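Local coordinates for E3 ubiquitin-protein ligase HERC2 (Homo sapiens, PDB 4L1M) that probably serves as an E3 ubiquitin-protein ligase, its first RCC1-like domain forming a seven-bladed beta-propeller, at residues A[261-273]-A[313-325]. Sequence-based numbering, arbitrary orientation.
Sequences VVKVRCGSQFSIA and VIDVAAGSTHCLA. With SO4 (sulfate ion), chain F.
Arg265, Ser268, Phe270 and Ile272 meet the neighbouring blade of an RCC1-type seven-bladed beta-propeller: hairpins 261-273 and 313-325 each supply the first two strands of a four-stranded antiparallel sheet. Strands 261-267 and 313-318 run almost parallel, at 19°, their axes coming within 6.7 Å, consistent with face-to-face packing of adjacent blades.

The polar contacts lie towards the two ends. In a salt bridge, Arg265 NH2 lies 2.8 Å from Asp315 OD1, which it meets on the syn side. The bond is bent (N-H...O 138°), and guanidinium and carboxylate planes stand 52° apart. A bend at chi2 leads the arginine chain past Val316 O, with Arg265 CD 3.5 Å from it. At the turns, Ser268 N donates a straighter bond to a lone pair of Ser320 O, 2.8 Å away, while Ser320 OG turns to Asp105. Ser268 OG faces a sulfate, probably from the crystallisation liquor, that Arg290 and Lys285 also bind.

Apolar packing fills the middle: Ile272 CG2 rests 4.0 Å from Val316 CG1, and Ala318 CB faces the backbone of Cys266 and Gly267. Phe270 presents its ring edge to hairpin 313-325, CE1 approaching Ser320 O and CZ lying 3.7 Å from Cys323 SG.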
loop_
_atom_site.group_PDB
_atom_site.type_symbol
_atom_site.label_atom_id
_atom_site.label_comp_id
_atom_site.label_asym_id
_atom_site.label_seq_id
_atom_site.Cartn_x
_atom_site.Cartn_y
_atom_site.Cartn_z
ATOM N N VAL A 261 13.150 -8.063 -8.498
ATOM C CA VAL A 261 11.978 -7.599 -7.760
ATOM C C VAL A 261 11.634 -6.188 -8.221
ATOM O O VAL A 261 12.527 -5.385 -8.409
ATOM C CB VAL A 261 12.249 -7.625 -6.234
ATOM C CG1 VAL A 261 11.144 -6.958 -5.464
ATOM C CG2 VAL A 261 12.381 -9.050 -5.754
ATOM N N VAL A 262 10.347 -5.892 -8.376
ATOM C CA VAL A 262 9.901 -4.577 -8.828
ATOM C C VAL A 262 8.867 -3.856 -7.923
ATOM O O VAL A 262 8.723 -2.637 -8.010
ATOM C CB VAL A 262 9.349 -4.636 -10.282
ATOM C CG1 VAL A 262 10.456 -5.085 -11.227
ATOM C CG2 VAL A 262 8.148 -5.562 -10.402
ATOM N N LYS A 263 8.198 -4.588 -7.035
ATOM C CA LYS A 263 7.302 -3.960 -6.068
ATOM C C LYS A 263 7.398 -4.658 -4.717
ATOM O O LYS A 263 7.705 -5.854 -4.646
ATOM C CB LYS A 263 5.853 -3.997 -6.548
ATOM C CG LYS A 263 5.492 -2.980 -7.622
ATOM N N VAL A 264 7.193 -3.879 -3.658
ATOM C CA VAL A 264 7.087 -4.402 -2.324
ATOM C C VAL A 264 5.785 -3.918 -1.706
ATOM O O VAL A 264 5.275 -2.861 -2.073
ATOM C CB VAL A 264 8.270 -3.974 -1.403
ATOM C CG1 VAL A 264 9.512 -4.817 -1.678
ATOM C CG2 VAL A 264 8.567 -2.491 -1.543
ATOM N N ARG A 265 5.287 -4.689 -0.739
ATOM C CA ARG A 265 4.122 -4.312 0.041
ATOM C C ARG A 265 4.333 -4.776 1.467
ATOM O O ARG A 265 5.079 -5.716 1.703
ATOM C CB ARG A 265 2.850 -4.940 -0.525
ATOM C CG ARG A 265 2.576 -4.645 -1.996
ATOM C CD ARG A 265 1.908 -3.311 -2.229
ATOM N NE ARG A 265 1.654 -3.171 -3.666
ATOM C CZ ARG A 265 1.268 -2.048 -4.270
ATOM N NH1 ARG A 265 1.048 -0.923 -3.582
ATOM N NH2 ARG A 265 1.066 -2.054 -5.574
ATOM N N CYS A 266 3.672 -4.091 2.399
ATOM C CA CYS A 266 3.659 -4.448 3.801
ATOM C C CYS A 266 2.208 -4.650 4.249
ATOM O O CYS A 266 1.364 -3.818 3.991
ATOM C CB CYS A 266 4.248 -3.315 4.625
ATOM S SG CYS A 266 6.014 -3.108 4.396
ATOM N N GLY A 267 1.920 -5.764 4.903
ATOM C CA GLY A 267 0.677 -5.900 5.654
ATOM C C GLY A 267 1.091 -5.815 7.089
ATOM O O GLY A 267 2.228 -5.457 7.371
ATOM N N SER A 268 0.209 -6.180 8.006
ATOM C CA SER A 268 0.522 -6.067 9.440
ATOM C C SER A 268 1.546 -7.105 9.849
ATOM O O SER A 268 1.259 -8.291 9.876
ATOM C CB SER A 268 -0.743 -6.211 10.294
ATOM O OG SER A 268 -0.431 -6.054 11.665
ATOM N N GLN A 269 2.762 -6.641 10.097
ATOM C CA GLN A 269 3.873 -7.475 10.554
ATOM C C GLN A 269 4.336 -8.506 9.539
ATOM O O GLN A 269 4.955 -9.506 9.919
ATOM C CB GLN A 269 3.532 -8.141 11.901
ATOM C CG GLN A 269 3.193 -7.137 13.032
ATOM C CD GLN A 269 4.392 -6.287 13.432
ATOM O OE1 GLN A 269 5.391 -6.823 13.852
ATOM N NE2 GLN A 269 4.319 -4.991 13.247
ATOM N N PHE A 270 4.065 -8.270 8.256
ATOM C CA PHE A 270 4.589 -9.128 7.187
ATOM C C PHE A 270 4.863 -8.343 5.917
ATOM O O PHE A 270 4.390 -7.232 5.749
ATOM C CB PHE A 270 3.679 -10.336 6.901
ATOM C CG PHE A 270 2.431 -10.019 6.113
ATOM C CD1 PHE A 270 1.314 -9.532 6.737
ATOM C CD2 PHE A 270 2.360 -10.281 4.766
ATOM C CE1 PHE A 270 0.139 -9.284 6.018
ATOM C CE2 PHE A 270 1.194 -10.034 4.041
ATOM C CZ PHE A 270 0.088 -9.523 4.670
ATOM N N SER A 271 5.629 -8.958 5.039
ATOM C CA SER A 271 6.196 -8.291 3.912
ATOM C C SER A 271 5.991 -9.119 2.654
ATOM O O SER A 271 5.883 -10.338 2.707
ATOM C CB SER A 271 7.683 -8.119 4.165
ATOM O OG SER A 271 7.899 -7.372 5.352
ATOM N N ILE A 272 5.955 -8.429 1.521
ATOM C CA ILE A 272 5.689 -9.010 0.221
ATOM C C ILE A 272 6.671 -8.428 -0.806
ATOM O O ILE A 272 6.944 -7.231 -0.801
ATOM C CB ILE A 272 4.284 -8.595 -0.233
ATOM C CG1 ILE A 272 3.207 -9.217 0.651
ATOM C CG2 ILE A 272 4.055 -8.953 -1.706
ATOM C CD1 ILE A 272 2.961 -10.673 0.322
ATOM N N ALA A 273 7.144 -9.257 -1.721
ATOM C CA ALA A 273 7.877 -8.781 -2.873
ATOM C C ALA A 273 7.347 -9.444 -4.126
ATOM O O ALA A 273 6.950 -10.608 -4.102
ATOM C CB ALA A 273 9.334 -9.108 -2.720
ATOM N N VAL A 313 1.832 -12.793 -11.838
ATOM C CA VAL A 313 1.183 -11.775 -11.026
ATOM C C VAL A 313 1.700 -10.394 -11.403
ATOM O O VAL A 313 2.916 -10.191 -11.522
ATOM C CB VAL A 313 1.443 -12.028 -9.540
ATOM C CG1 VAL A 313 0.844 -10.925 -8.697
ATOM C CG2 VAL A 313 0.882 -13.373 -9.143
ATOM N N ILE A 314 0.778 -9.450 -11.602
ATOM C CA ILE A 314 1.154 -8.080 -11.989
ATOM C C ILE A 314 0.920 -7.058 -10.889
ATOM O O ILE A 314 1.440 -5.961 -10.970
ATOM C CB ILE A 314 0.464 -7.617 -13.305
ATOM C CG1 ILE A 314 -1.057 -7.416 -13.126
ATOM C CG2 ILE A 314 0.777 -8.603 -14.431
ATOM C CD1 ILE A 314 -1.738 -6.880 -14.362
ATOM N N ASP A 315 0.133 -7.402 -9.880
ATOM C CA ASP A 315 0.027 -6.564 -8.685
ATOM C C ASP A 315 -0.455 -7.380 -7.484
ATOM O O ASP A 315 -1.138 -8.398 -7.625
ATOM C CB ASP A 315 -0.930 -5.366 -8.916
ATOM C CG ASP A 315 -0.891 -4.316 -7.760
ATOM O OD1 ASP A 315 0.118 -4.184 -7.041
ATOM O OD2 ASP A 315 -1.890 -3.623 -7.566
ATOM N N VAL A 316 -0.058 -6.928 -6.309
ATOM C CA VAL A 316 -0.490 -7.505 -5.050
ATOM C C VAL A 316 -0.932 -6.366 -4.165
ATOM O O VAL A 316 -0.296 -5.338 -4.130
ATOM C CB VAL A 316 0.663 -8.248 -4.325
ATOM C CG1 VAL A 316 0.249 -8.609 -2.901
ATOM C CG2 VAL A 316 1.056 -9.499 -5.091
ATOM N N ALA A 317 -2.028 -6.568 -3.445
ATOM C CA ALA A 317 -2.549 -5.562 -2.515
ATOM C C ALA A 317 -2.663 -6.239 -1.154
ATOM O O ALA A 317 -3.324 -7.254 -1.021
ATOM C CB ALA A 317 -3.884 -5.059 -2.988
ATOM N N ALA A 318 -1.966 -5.689 -0.173
ATOM C CA ALA A 318 -1.909 -6.261 1.162
ATOM C C ALA A 318 -2.748 -5.421 2.081
ATOM O O ALA A 318 -2.456 -4.271 2.262
ATOM C CB ALA A 318 -0.472 -6.289 1.655
ATOM N N GLY A 319 -3.812 -5.998 2.629
ATOM C CA GLY A 319 -4.585 -5.376 3.693
ATOM C C GLY A 319 -3.855 -5.639 4.989
ATOM O O GLY A 319 -2.680 -5.962 4.964
ATOM N N SER A 320 -4.526 -5.517 6.125
ATOM C CA SER A 320 -3.871 -5.784 7.417
ATOM C C SER A 320 -3.451 -7.245 7.532
ATOM O O SER A 320 -2.270 -7.540 7.732
ATOM C CB SER A 320 -4.797 -5.429 8.554
ATOM O OG SER A 320 -5.079 -4.050 8.499
ATOM N N THR A 321 -4.408 -8.155 7.377
ATOM C CA THR A 321 -4.150 -9.576 7.503
ATOM C C THR A 321 -4.680 -10.423 6.325
ATOM O O THR A 321 -4.855 -11.625 6.471
ATOM C CB THR A 321 -4.730 -10.106 8.820
ATOM O OG1 THR A 321 -6.134 -9.905 8.839
ATOM C CG2 THR A 321 -4.115 -9.384 10.008
ATOM N N HIS A 322 -4.926 -9.792 5.170
ATOM C CA HIS A 322 -5.334 -10.507 3.957
ATOM C C HIS A 322 -4.768 -9.812 2.732
ATOM O O HIS A 322 -4.345 -8.670 2.823
ATOM C CB HIS A 322 -6.845 -10.622 3.855
ATOM C CG HIS A 322 -7.528 -9.399 3.324
ATOM N ND1 HIS A 322 -7.747 -8.280 4.089
ATOM C CD2 HIS A 322 -8.097 -9.144 2.122
ATOM C CE1 HIS A 322 -8.397 -7.376 3.383
ATOM N NE2 HIS A 322 -8.629 -7.877 2.185
ATOM N N CYS A 323 -4.720 -10.515 1.605
ATOM C CA CYS A 323 -4.123 -9.979 0.386
ATOM C C CYS A 323 -4.921 -10.353 -0.825
ATOM O O CYS A 323 -5.633 -11.341 -0.809
ATOM C CB CYS A 323 -2.738 -10.557 0.157
ATOM S SG CYS A 323 -1.530 -10.141 1.395
ATOM N N LEU A 324 -4.768 -9.540 -1.867
ATOM C CA LEU A 324 -5.231 -9.845 -3.206
ATOM C C LEU A 324 -4.034 -9.829 -4.150
ATOM O O LEU A 324 -3.080 -9.082 -3.937
ATOM C CB LEU A 324 -6.225 -8.812 -3.721
ATOM C CG LEU A 324 -7.558 -8.566 -3.015
ATOM C CD1 LEU A 324 -8.547 -7.913 -3.970
ATOM C CD2 LEU A 324 -8.160 -9.839 -2.448
ATOM N N ALA A 325 -4.108 -10.660 -5.183
ATOM C CA ALA A 325 -3.150 -10.637 -6.276
ATOM C C ALA A 325 -3.852 -10.651 -7.625
ATOM O O ALA A 325 -4.768 -11.451 -7.852
ATOM C CB ALA A 325 -2.225 -11.814 -6.169
HETATM S S SO4 F . -1.854 -8.449 14.161
HETATM O O1 SO4 F . -2.639 -7.979 13.019
HETATM O O2 SO4 F . -2.369 -7.757 15.370
HETATM O O3 SO4 F . -1.959 -9.909 14.368
HETATM O O4 SO4 F . -0.432 -8.152 13.876
#